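Local coordinates for protein ribonucleoside-diphosphate reductase (Pseudomonas aeruginosa, PDB 5IM3) that probably supplies the precursors of DNA synthesis by reducing ribonucleoside diphosphates to deoxyribonucleotides, as an allosteric enzyme that binds dATP, at residues 627-630 / 631-635; 692-695 / 696-700; 701-704 / 705-709. One frame throughout, in Å; residues are numbered along the deposited sequence.

Contact 1. Residues 627-630 / 631-635; sequences VKTA and VRMLD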
ATOM      1  N   VAL A 627     -16.193 -54.712   2.474  1.00 54.65           N
ATOM      2  CA  VAL A 627     -16.403 -54.055   3.761  1.00 52.59           C
ATOM      3  C   VAL A 627     -16.426 -55.083   4.885  1.00 52.14           C
ATOM      4  O   VAL A 627     -15.843 -54.865   5.954  1.00 49.94           O
ATOM      5  CB  VAL A 627     -17.695 -53.216   3.734  1.00 50.30           C
ATOM      6  CG1 VAL A 627     -18.037 -52.704   5.132  1.00 50.86           C
ATOM      7  CG2 VAL A 627     -17.541 -52.050   2.779  1.00 50.93           C
ATOM      8  N   LYS A 628     -17.105 -56.211   4.671  1.00 56.08           N
ATOM      9  CA  LYS A 628     -17.157 -57.246   5.698  1.00 58.18           C
ATOM     10  C   LYS A 628     -15.757 -57.695   6.097  1.00 55.63           C
ATOM     11  O   LYS A 628     -15.462 -57.847   7.288  1.00 51.05           O
ATOM     12  CB  LYS A 628     -17.975 -58.438   5.205  1.00 60.71           C
ATOM     13  CG  LYS A 628     -19.480 -58.245   5.286  1.00 63.90           C
ATOM     14  CD  LYS A 628     -20.214 -59.523   4.893  1.00 66.73           C
ATOM     15  CE  LYS A 628     -21.672 -59.491   5.316  1.00 68.94           C
ATOM     16  NZ  LYS A 628     -22.324 -60.821   5.139  1.00 73.26           N
ATOM     17  N   THR A 629     -14.883 -57.915   5.112  1.00 53.86           N
ATOM     18  CA  THR A 629     -13.526 -58.348   5.421  1.00 55.10           C
ATOM     19  C   THR A 629     -12.691 -57.208   5.985  1.00 52.90           C
ATOM     20  O   THR A 629     -11.830 -57.440   6.840  1.00 51.89           O
ATOM     21  CB  THR A 629     -12.861 -58.926   4.173  1.00 53.51           C
ATOM     22  OG1 THR A 629     -13.613 -60.055   3.715  1.00 55.51           O
ATOM     23  CG2 THR A 629     -11.432 -59.369   4.470  1.00 53.61           C
ATOM     24  N   ALA A 630     -12.924 -55.980   5.516  1.00 53.72           N
ATOM     25  CA  ALA A 630     -12.188 -54.829   6.027  1.00 50.23           C
ATOM     26  C   ALA A 630     -12.432 -54.645   7.519  1.00 51.17           C
ATOM     27  O   ALA A 630     -11.488 -54.476   8.299  1.00 48.85           O
ATOM     28  CB  ALA A 630     -12.592 -53.572   5.259  1.00 49.92           C
ATOM     29  N   VAL A 631     -13.699 -54.673   7.936  1.00 55.33           N
ATOM     30  CA  VAL A 631     -14.022 -54.465   9.344  1.00 54.78           C
ATOM     31  C   VAL A 631     -13.385 -55.551  10.200  1.00 55.62           C
ATOM     32  O   VAL A 631     -12.865 -55.278  11.288  1.00 53.02           O
ATOM     33  CB  VAL A 631     -15.550 -54.408   9.541  1.00 56.74           C
ATOM     34  CG1 VAL A 631     -15.903 -54.342  11.026  1.00 56.23           C
ATOM     35  CG2 VAL A 631     -16.136 -53.208   8.803  1.00 54.49           C
ATOM     36  N   ARG A 632     -13.412 -56.800   9.728  1.00 52.54           N
ATOM     37  CA  ARG A 632     -12.789 -57.879  10.486  1.00 52.25           C
ATOM     38  C   ARG A 632     -11.298 -57.628  10.665  1.00 51.85           C
ATOM     39  O   ARG A 632     -10.763 -57.760  11.772  1.00 50.74           O
ATOM     40  CB  ARG A 632     -13.024 -59.221   9.794  1.00 54.53           C
ATOM     41  CG  ARG A 632     -12.554 -60.412  10.617  1.00 55.52           C
ATOM     42  CD  ARG A 632     -12.717 -61.726   9.864  1.00 57.07           C
ATOM     43  NE  ARG A 632     -12.432 -62.875  10.717  1.00 55.48           N
ATOM     44  CZ  ARG A 632     -13.335 -63.493  11.471  1.00 58.94           C
ATOM     45  NH1 ARG A 632     -14.595 -63.080  11.486  1.00 57.44           N
ATOM     46  NH2 ARG A 632     -12.976 -64.533  12.217  1.00 58.67           N
ATOM     47  N   MET A 633     -10.609 -57.261   9.583  1.00 51.77           N
ATOM     48  CA  MET A 633      -9.185 -56.957   9.683  1.00 52.81           C
ATOM     49  C   MET A 633      -8.933 -55.835  10.681  1.00 51.20           C
ATOM     50  O   MET A 633      -7.975 -55.892  11.462  1.00 50.20           O
ATOM     51  CB  MET A 633      -8.636 -56.585   8.307  1.00 54.47           C
ATOM     52  CG  MET A 633      -8.712 -57.722   7.302  1.00 55.13           C
ATOM     53  SD  MET A 633      -8.325 -57.212   5.620  1.00 57.32           S
ATOM     54  CE  MET A 633      -6.610 -56.725   5.771  1.00 54.83           C
ATOM     55  N   LEU A 634      -9.784 -54.806  10.678  1.00 49.10           N
ATOM     56  CA  LEU A 634      -9.601 -53.702  11.616  1.00 48.48           C
ATOM     57  C   LEU A 634      -9.864 -54.149  13.047  1.00 47.89           C
ATOM     58  O   LEU A 634      -9.174 -53.714  13.975  1.00 46.86           O
ATOM     59  CB  LEU A 634     -10.510 -52.532  11.240  1.00 46.00           C
ATOM     60  CG  LEU A 634     -10.109 -51.745   9.988  1.00 49.34           C
ATOM     61  CD1 LEU A 634     -11.121 -50.643   9.691  1.00 47.68           C
ATOM     62  CD2 LEU A 634      -8.710 -51.151  10.127  1.00 47.24           C
ATOM     63  N   ASP A 635     -10.851 -55.024  13.251  1.00 49.34           N
ATOM     64  CA  ASP A 635     -11.092 -55.538  14.592  1.00 52.15           C
ATOM     65  C   ASP A 635      -9.913 -56.376  15.069  1.00 53.79           C
ATOM     66  O   ASP A 635      -9.559 -56.345  16.253  1.00 52.95           O
ATOM     67  CB  ASP A 635     -12.383 -56.353  14.625  1.00 52.59           C
ATOM     68  CG  ASP A 635     -12.927 -56.525  16.034  1.00 55.24           C
ATOM     69  OD1 ASP A 635     -13.056 -55.509  16.750  1.00 54.99           O
ATOM     70  OD2 ASP A 635     -13.217 -57.670  16.434  1.00 56.05           O
TER
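Val627 and Val631, one turn apart on helix 620-640, meet through single methyls: CG1 of Val627 lies 4.2 Å from CG2 of Val631, one branch slanting past the other. In Val631 it is CG1 that stands anti to the backbone N (chi1 174°); CG2 therefore lies beside that N and reaches back to within 3.3 Å of the Val627 carbonyl O. The same oxygen accepts the amide of Val631 in an almost straight bond (Val631 N to Val627 O 2.9 Å, 171° at the hydrogen), so it is gripped by one N-H and flanked by one methyl. Ala630 takes part mainly through its backbone. Its O receives the amide of Leu634 in the carbonyl plane, with Leu634 N 2.9 Å from Ala630 O, while its CB packs on Tyr353 of strand 353-355 and Leu660 of strand 659-663. On Thr629, Met633 N bonds to the carbonyl O at 3.0 Å, and CG of Met633 sits 3.2 Å from that same Thr629 O. With chi1 of Met633 at -64°, its CG stays beside its own backbone N, and the two side chains slant across each other, SD 4.0 Å from Thr629 CG2. Helix 620-640 lies, with helix 646-655, in the connection between the parallel strands 600-608 and 659-663, a beta-alpha-beta crossover of the reductase barrel. Chemically the contact is divided: Val631, Met633 and Leu634 give good amide bonds to the carbonyls four residues back, that of Arg632 to Lys628 is weak, and the polar ends turn elsewhere, the Thr629 hydroxyl held by Glu343 and the Arg632 guanidinium by Glu334, which leaves methyls and the thioether to face the neighbouring elements.

Contact 2. Residues 692-695 / 696-700; sequences ISYY and AIQAS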
ATOM      1  N   ILE A 692     -21.849 -48.075   2.018  1.00 56.72           N
ATOM      2  CA  ILE A 692     -20.733 -48.527   2.845  1.00 58.27           C
ATOM      3  C   ILE A 692     -21.146 -48.572   4.310  1.00 58.63           C
ATOM      4  O   ILE A 692     -20.822 -49.520   5.035  1.00 57.34           O
ATOM      5  CB  ILE A 692     -19.507 -47.619   2.626  1.00 57.21           C
ATOM      6  CG1 ILE A 692     -19.048 -47.696   1.169  1.00 60.11           C
ATOM      7  CG2 ILE A 692     -18.367 -48.017   3.562  1.00 54.65           C
ATOM      8  CD1 ILE A 692     -17.944 -46.726   0.811  1.00 58.95           C
ATOM      9  N   SER A 693     -21.877 -47.552   4.765  1.00 63.23           N
ATOM     10  CA  SER A 693     -22.280 -47.489   6.167  1.00 68.65           C
ATOM     11  C   SER A 693     -23.135 -48.687   6.550  1.00 66.29           C
ATOM     12  O   SER A 693     -22.918 -49.316   7.593  1.00 64.96           O
ATOM     13  CB  SER A 693     -23.041 -46.194   6.429  1.00 76.13           C
ATOM     14  OG  SER A 693     -23.724 -46.267   7.662  1.00 85.23           O
ATOM     15  N   TYR A 694     -24.132 -49.006   5.722  1.00 65.56           N
ATOM     16  CA  TYR A 694     -24.982 -50.161   5.983  1.00 65.55           C
ATOM     17  C   TYR A 694     -24.145 -51.426   6.130  1.00 63.90           C
ATOM     18  O   TYR A 694     -24.295 -52.178   7.099  1.00 63.80           O
ATOM     19  CB  TYR A 694     -26.001 -50.309   4.852  1.00 67.23           C
ATOM     20  CG  TYR A 694     -27.088 -51.326   5.108  1.00 68.31           C
ATOM     21  CD1 TYR A 694     -26.878 -52.674   4.856  1.00 69.09           C
ATOM     22  CD2 TYR A 694     -28.332 -50.934   5.589  1.00 69.27           C
ATOM     23  CE1 TYR A 694     -27.870 -53.605   5.082  1.00 71.40           C
ATOM     24  CE2 TYR A 694     -29.333 -51.860   5.816  1.00 70.57           C
ATOM     25  CZ  TYR A 694     -29.095 -53.193   5.564  1.00 72.42           C
ATOM     26  OH  TYR A 694     -30.087 -54.117   5.789  1.00 77.06           O
ATOM     27  N   TYR A 695     -23.242 -51.664   5.177  1.00 61.35           N
ATOM     28  CA  TYR A 695     -22.424 -52.872   5.206  1.00 60.36           C
ATOM     29  C   TYR A 695     -21.456 -52.864   6.382  1.00 58.46           C
ATOM     30  O   TYR A 695     -21.266 -53.891   7.043  1.00 58.65           O
ATOM     31  CB  TYR A 695     -21.674 -53.010   3.882  1.00 60.25           C
ATOM     32  CG  TYR A 695     -22.600 -53.154   2.701  1.00 61.99           C
ATOM     33  CD1 TYR A 695     -23.730 -53.957   2.787  1.00 64.18           C
ATOM     34  CD2 TYR A 695     -22.361 -52.478   1.511  1.00 61.98           C
ATOM     35  CE1 TYR A 695     -24.585 -54.097   1.731  1.00 65.27           C
ATOM     36  CE2 TYR A 695     -23.219 -52.614   0.443  1.00 64.24           C
ATOM     37  CZ  TYR A 695     -24.329 -53.429   0.576  1.00 65.58           C
ATOM     38  OH  TYR A 695     -25.191 -53.578  -0.461  1.00 68.46           O
ATOM     39  N   ALA A 696     -20.833 -51.720   6.659  1.00 54.63           N
ATOM     40  CA  ALA A 696     -19.911 -51.643   7.786  1.00 57.47           C
ATOM     41  C   ALA A 696     -20.635 -51.931   9.095  1.00 55.91           C
ATOM     42  O   ALA A 696     -20.170 -52.731   9.916  1.00 55.11           O
ATOM     43  CB  ALA A 696     -19.242 -50.268   7.821  1.00 54.36           C
ATOM     44  N   ILE A 697     -21.790 -51.299   9.301  1.00 51.12           N
ATOM     45  CA  ILE A 697     -22.566 -51.562  10.507  1.00 52.71           C
ATOM     46  C   ILE A 697     -23.007 -53.020  10.540  1.00 54.49           C
ATOM     47  O   ILE A 697     -22.932 -53.683  11.581  1.00 53.04           O
ATOM     48  CB  ILE A 697     -23.761 -50.592  10.591  1.00 54.02           C
ATOM     49  CG1 ILE A 697     -23.253 -49.160  10.809  1.00 52.34           C
ATOM     50  CG2 ILE A 697     -24.718 -51.007  11.716  1.00 55.63           C
ATOM     51  CD1 ILE A 697     -24.333 -48.098  10.798  1.00 50.73           C
ATOM     52  N   GLN A 698     -23.465 -53.545   9.399  1.00 57.64           N
ATOM     53  CA  GLN A 698     -23.876 -54.944   9.345  1.00 59.61           C
ATOM     54  C   GLN A 698     -22.711 -55.875   9.656  1.00 59.73           C
ATOM     55  O   GLN A 698     -22.886 -56.898  10.330  1.00 58.36           O
ATOM     56  CB  GLN A 698     -24.465 -55.263   7.971  1.00 61.84           C
ATOM     57  CG  GLN A 698     -25.014 -56.669   7.852  1.00 63.61           C
ATOM     58  CD  GLN A 698     -25.578 -56.964   6.480  1.00 65.29           C
ATOM     59  OE1 GLN A 698     -24.978 -56.614   5.463  1.00 66.03           O
ATOM     60  NE2 GLN A 698     -26.739 -57.605   6.441  1.00 67.22           N
ATOM     61  N   ALA A 699     -21.512 -55.539   9.171  1.00 63.04           N
ATOM     62  CA  ALA A 699     -20.338 -56.361   9.451  1.00 62.72           C
ATOM     63  C   ALA A 699     -20.016 -56.371  10.940  1.00 62.97           C
ATOM     64  O   ALA A 699     -19.631 -57.408  11.493  1.00 64.95           O
ATOM     65  CB  ALA A 699     -19.137 -55.857   8.653  1.00 61.73           C
ATOM     66  N   SER A 700     -20.158 -55.225  11.606  1.00 56.34           N
ATOM     67  CA  SER A 700     -19.888 -55.176  13.037  1.00 56.11           C
ATOM     68  C   SER A 700     -20.850 -56.069  13.811  1.00 56.27           C
ATOM     69  O   SER A 700     -20.469 -56.648  14.834  1.00 55.70           O
ATOM     70  CB  SER A 700     -19.969 -53.730  13.535  1.00 54.67           C
ATOM     71  OG  SER A 700     -19.195 -53.546  14.707  1.00 53.00           O
TER
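Ile697 folds back along helix 679-707 onto Ser693, one turn earlier. Its CB lies 3.4 Å from the Ser693 carbonyl O; CG1 comes closer still, 3.2 Å from that Ser693 O, because chi1 of -67° sets it beside the isoleucine's own backbone N. The extended step to CD1 then carries the terminal methyl past the carbonyl to the side chain, where CD1 rests 3.7 Å from Ser693 OG, a hydroxyl that makes a weak hydrogen bond to Trp869 O. The backbone amide of Ile697 bonds to the oxygen that the aliphatic chain flanks, Ile697 N to Ser693 O being 2.8 Å. On the next flank Gln698 leaves the helix with its CB 3.2 Å from Tyr694 O and runs extended past the near sides of two tyrosine rings. Beside Tyr695 it points the same way as the ring, its terminal amide close to the ring edge and only 19° from coplanar with it. Toward Tyr694 it crosses at a slant, ring and amide planes 75° apart, so the flat end of Gln698 is received quite differently by the two rings. Around this turn, Tyr694 makes an edge-to-face contact with Trp750 and, like Ile697, touches Leu753 of helix 751-757. Ile692 packs on Leu623 and Tyr695 on Thr620 and Glu624, all of helix 620-640. The segment thus lies between helices 620-640 and 751-757, with Ile766 of a loop against Ala696.

Contact 3. Residues 701-704 / 705-709; sequences CDLA and DERGA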
ATOM      1  N   CYS A 701     -22.094 -56.197  13.339  1.00 57.74           N
ATOM      2  CA  CYS A 701     -23.036 -57.117  13.970  1.00 61.39           C
ATOM      3  C   CYS A 701     -22.581 -58.564  13.815  1.00 62.90           C
ATOM      4  O   CYS A 701     -22.784 -59.385  14.717  1.00 64.98           O
ATOM      5  CB  CYS A 701     -24.434 -56.939  13.373  1.00 62.38           C
ATOM      6  SG  CYS A 701     -25.186 -55.317  13.621  1.00 63.53           S
ATOM      7  N   ASP A 702     -21.977 -58.900  12.673  1.00 64.79           N
ATOM      8  CA  ASP A 702     -21.521 -60.270  12.455  1.00 64.69           C
ATOM      9  C   ASP A 702     -20.372 -60.624  13.391  1.00 63.71           C
ATOM     10  O   ASP A 702     -20.314 -61.742  13.915  1.00 65.32           O
ATOM     11  CB  ASP A 702     -21.101 -60.460  10.997  1.00 66.40           C
ATOM     12  CG  ASP A 702     -22.238 -60.216  10.023  1.00 67.92           C
ATOM     13  OD1 ASP A 702     -23.408 -60.192  10.463  1.00 69.74           O
ATOM     14  OD2 ASP A 702     -21.961 -60.052   8.816  1.00 67.63           O
ATOM     15  N   LEU A 703     -19.447 -59.687  13.611  1.00 62.00           N
ATOM     16  CA  LEU A 703     -18.364 -59.928  14.561  1.00 62.19           C
ATOM     17  C   LEU A 703     -18.896 -60.052  15.984  1.00 61.35           C
ATOM     18  O   LEU A 703     -18.376 -60.845  16.779  1.00 63.00           O
ATOM     19  CB  LEU A 703     -17.326 -58.812  14.468  1.00 57.55           C
ATOM     20  CG  LEU A 703     -16.648 -58.653  13.105  1.00 57.63           C
ATOM     21  CD1 LEU A 703     -15.703 -57.461  13.124  1.00 56.23           C
ATOM     22  CD2 LEU A 703     -15.900 -59.922  12.702  1.00 57.71           C
ATOM     23  N   ALA A 704     -19.935 -59.285  16.323  1.00 58.54           N
ATOM     24  CA  ALA A 704     -20.531 -59.401  17.650  1.00 60.55           C
ATOM     25  C   ALA A 704     -21.119 -60.788  17.869  1.00 64.59           C
ATOM     26  O   ALA A 704     -21.052 -61.332  18.978  1.00 65.01           O
ATOM     27  CB  ALA A 704     -21.606 -58.332  17.838  1.00 59.69           C
ATOM     28  N   ASP A 705     -21.705 -61.375  16.822  1.00 67.59           N
ATOM     29  CA  ASP A 705     -22.246 -62.725  16.943  1.00 69.84           C
ATOM     30  C   ASP A 705     -21.140 -63.750  17.157  1.00 69.86           C
ATOM     31  O   ASP A 705     -21.356 -64.759  17.836  1.00 70.92           O
ATOM     32  CB  ASP A 705     -23.058 -63.080  15.697  1.00 71.75           C
ATOM     33  CG  ASP A 705     -24.258 -62.172  15.500  1.00 73.17           C
ATOM     34  OD1 ASP A 705     -24.819 -61.692  16.506  1.00 73.80           O
ATOM     35  OD2 ASP A 705     -24.645 -61.944  14.335  1.00 73.97           O
ATOM     36  N   GLU A 706     -19.956 -63.505  16.596  1.00 69.51           N
ATOM     37  CA  GLU A 706     -18.853 -64.457  16.648  1.00 68.62           C
ATOM     38  C   GLU A 706     -17.912 -64.202  17.819  1.00 64.55           C
ATOM     39  O   GLU A 706     -17.383 -65.151  18.405  1.00 65.80           O
ATOM     40  CB  GLU A 706     -18.066 -64.404  15.334  1.00 69.44           C
ATOM     41  CG  GLU A 706     -16.883 -65.359  15.262  1.00 71.62           C
ATOM     42  CD  GLU A 706     -16.055 -65.165  14.006  1.00 72.73           C
ATOM     43  OE1 GLU A 706     -16.587 -64.612  13.018  1.00 71.23           O
ATOM     44  OE2 GLU A 706     -14.868 -65.554  14.012  1.00 73.44           O
ATOM     45  N   ARG A 707     -17.687 -62.937  18.171  1.00 64.02           N
ATOM     46  CA  ARG A 707     -16.729 -62.578  19.205  1.00 61.83           C
ATOM     47  C   ARG A 707     -17.365 -61.940  20.428  1.00 61.85           C
ATOM     48  O   ARG A 707     -16.688 -61.802  21.453  1.00 61.23           O
ATOM     49  CB  ARG A 707     -15.673 -61.621  18.627  1.00 58.88           C
ATOM     50  CG  ARG A 707     -14.873 -62.227  17.482  1.00 58.85           C
ATOM     51  CD  ARG A 707     -14.032 -61.203  16.737  1.00 58.20           C
ATOM     52  NE  ARG A 707     -13.112 -61.859  15.814  1.00 59.30           N
ATOM     53  CZ  ARG A 707     -12.311 -61.230  14.960  1.00 59.58           C
ATOM     54  NH1 ARG A 707     -12.303 -59.905  14.891  1.00 57.00           N
ATOM     55  NH2 ARG A 707     -11.515 -61.936  14.166  1.00 62.59           N
ATOM     56  N   GLY A 708     -18.632 -61.562  20.356  1.00 63.17           N
ATOM     57  CA  GLY A 708     -19.270 -60.824  21.433  1.00 63.45           C
ATOM     58  C   GLY A 708     -19.140 -59.326  21.249  1.00 61.94           C
ATOM     59  O   GLY A 708     -18.169 -58.814  20.693  1.00 61.41           O
ATOM     60  N   ALA A 709     -20.154 -58.607  21.722  1.00 60.10           N
ATOM     61  CA  ALA A 709     -20.129 -57.156  21.658  1.00 60.53           C
ATOM     62  C   ALA A 709     -19.042 -56.607  22.579  1.00 59.67           C
ATOM     63  O   ALA A 709     -18.601 -57.265  23.526  1.00 59.55           O
ATOM     64  CB  ALA A 709     -21.491 -56.582  22.043  1.00 60.83           C
TER
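With chi1 near -61° in both Leu703 and Arg707, each CG stands beside its own backbone N, and the extended arginine chain runs out along the leucine. CD2 of Leu703 comes over one face of the guanidinium, 4.1 Å above its plane and offset toward the rim. Arg707 N reaches Leu703 O at 2.6 Å; Glu706 N bonds to Asp702 O and, weakly, also to Leu703 O. Asp705 has a like first torsion (chi1 -62°), which turns its carboxylate back until OD2 is 3.2 Å from Cys701 O, two acceptors without a hydrogen bond, and 4.4 Å from OD1 of Asp702. Gly708 N still bonds to Ala704 O at 2.8 Å, from above the carbonyl plane. Its phi of 91° makes it a glycine of the kind that commonly ends a helix, in a conformation with no room for a CB beside the preceding carbonyl O. Glu706 is salt-bridged to Arg632; Arg707 is salt-bridged to Asp635 and Glu334 and hydrogen-bonded to Asn636. Arg756, salt-bridged to both aspartates, probably offsets their repulsion and eases the Asp705-Cys701 approach, while the leucine methyl over the guanidinium face and the acceptors around Arg707 together fix where that group lies.

Overall arrangement
Contacts 2 and 3 follow one another on helix 679-707, and contact 1 lies on helix 620-640 beside both, its centre about 10 Å from that of contact 2 and 12 Å from that of contact 3. Contacts 1 and 2 are largely buried and meet through small groups, such as CG1 of Val627 with the backbone of Ala696 and CB of Ala699 with CA of Lys628. Contact 3, at the helix end, is nearer the surface and is joined to contact 1 chiefly by charge. Along this helix pair, then, the joint changes from aliphatic close packing to ion pairing; all three contacts lie within the barrel domain, away from the bound dATP.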